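Local coordinates for malonyl CoA-acyl carrier protein transacylase (Mycobacterium tuberculosis, PDB 2QC3) that transfers the malonyl group from malonyl-CoA to the holo acyl carrier protein, supplying malonyl-ACP for fatty acid biosynthesis, at residues G118-M121 with A122-C125. Numbering follows the deposited sequence.
Sequences GAEM and AKAC
The last turns of helix 107-125 bring Glu120 and Lys123 together through two water molecules on the solvent side, while regular i to i+4 backbone bonds join the turns beneath them. OE2 of Glu120 and NZ of Lys123 lie 4.7 Å apart, too far for a direct salt bridge, and the waters complete the link. One accepts from Lys123 NZ at 2.6 Å and donates to Glu120 OE2. The other accepts from the same NZ and donates to Glu120 OE1 at 2.7 Å. Both carboxylate oxygens are thus engaged, which probably limits rotation of the group. Lys123 suits this exposed position because its chain, extended beyond CG, carries the ammonium group well clear of the backbone.

In the acyl transferase domain this helix turns its other side to the interior. Along the helix axis, Ala122 N donates to Gly118 O at 2.9 Å and Cys125 N to Met121 O at 2.9 Å. The small methyl groups of Ala122 and Ala124 let Thr57 of helix 57-77 and Pro201, respectively, come close. Met121 points inward: with CG beside its backbone N (chi1 -72°) and a bend at chi3 (62°), its flexible thioether packs against Gln61, Phe194 and Leu245. Its side chain comes within about 6 Å of that of His195, a probable active-site residue, and lies about 4 Å from a bound acetic acid molecule, probably carried over from the crystallisation liquor.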
# COMPACT_ATOMS: atom_id res chain seq x y z
N GLY A 118 -11.07 -1.32 -4.16
CA GLY A 118 -11.51 0.05 -3.97
C GLY A 118 -13.02 0.22 -4.01
O GLY A 118 -13.59 0.88 -3.14
N ALA A 119 -13.65 -0.35 -5.02
CA ALA A 119 -15.10 -0.26 -5.17
C ALA A 119 -15.81 -0.90 -3.98
O ALA A 119 -16.79 -0.37 -3.48
CB ALA A 119 -15.54 -0.93 -6.47
N GLU A 120 -15.31 -2.06 -3.54
CA GLU A 120 -15.91 -2.75 -2.41
C GLU A 120 -15.75 -1.99 -1.10
O GLU A 120 -16.68 -1.90 -0.30
CB GLU A 120 -15.33 -4.15 -2.26
CG GLU A 120 -15.76 -5.11 -3.34
CD GLU A 120 -17.27 -5.17 -3.49
OE1 GLU A 120 -17.97 -5.31 -2.47
OE2 GLU A 120 -17.75 -5.08 -4.63
N MET A 121 -14.56 -1.44 -0.86
CA MET A 121 -14.33 -0.70 0.37
C MET A 121 -15.13 0.60 0.36
O MET A 121 -15.65 1.02 1.40
CB MET A 121 -12.83 -0.42 0.55
CG MET A 121 -12.00 -1.66 0.92
SD MET A 121 -10.22 -1.34 0.97
CE MET A 121 -10.13 -0.13 2.29
N ALA A 122 -15.25 1.22 -0.81
CA ALA A 122 -16.02 2.45 -0.93
C ALA A 122 -17.44 2.14 -0.44
O ALA A 122 -18.02 2.88 0.35
CB ALA A 122 -16.06 2.90 -2.39
N LYS A 123 -17.97 1.02 -0.91
CA LYS A 123 -19.29 0.54 -0.54
C LYS A 123 -19.39 0.38 0.98
O LYS A 123 -20.35 0.81 1.61
CB LYS A 123 -19.55 -0.80 -1.20
CG LYS A 123 -20.89 -0.97 -1.87
CD LYS A 123 -20.91 -2.27 -2.65
CE LYS A 123 -22.21 -2.47 -3.40
NZ LYS A 123 -22.28 -3.80 -4.06
N ALA A 124 -18.37 -0.25 1.55
CA ALA A 124 -18.33 -0.49 2.99
C ALA A 124 -18.30 0.79 3.81
O ALA A 124 -18.87 0.84 4.90
CB ALA A 124 -17.12 -1.38 3.34
N CYS A 125 -17.64 1.82 3.30
CA CYS A 125 -17.54 3.10 4.00
C CYS A 125 -18.91 3.75 4.18
O CYS A 125 -19.09 4.64 5.00
CB CYS A 125 -16.64 4.06 3.22
SG CYS A 125 -14.92 3.55 3.15
O HOH W 1 -20.30 -3.77 -5.82
O HOH W 2 -20.69 -5.39 -2.63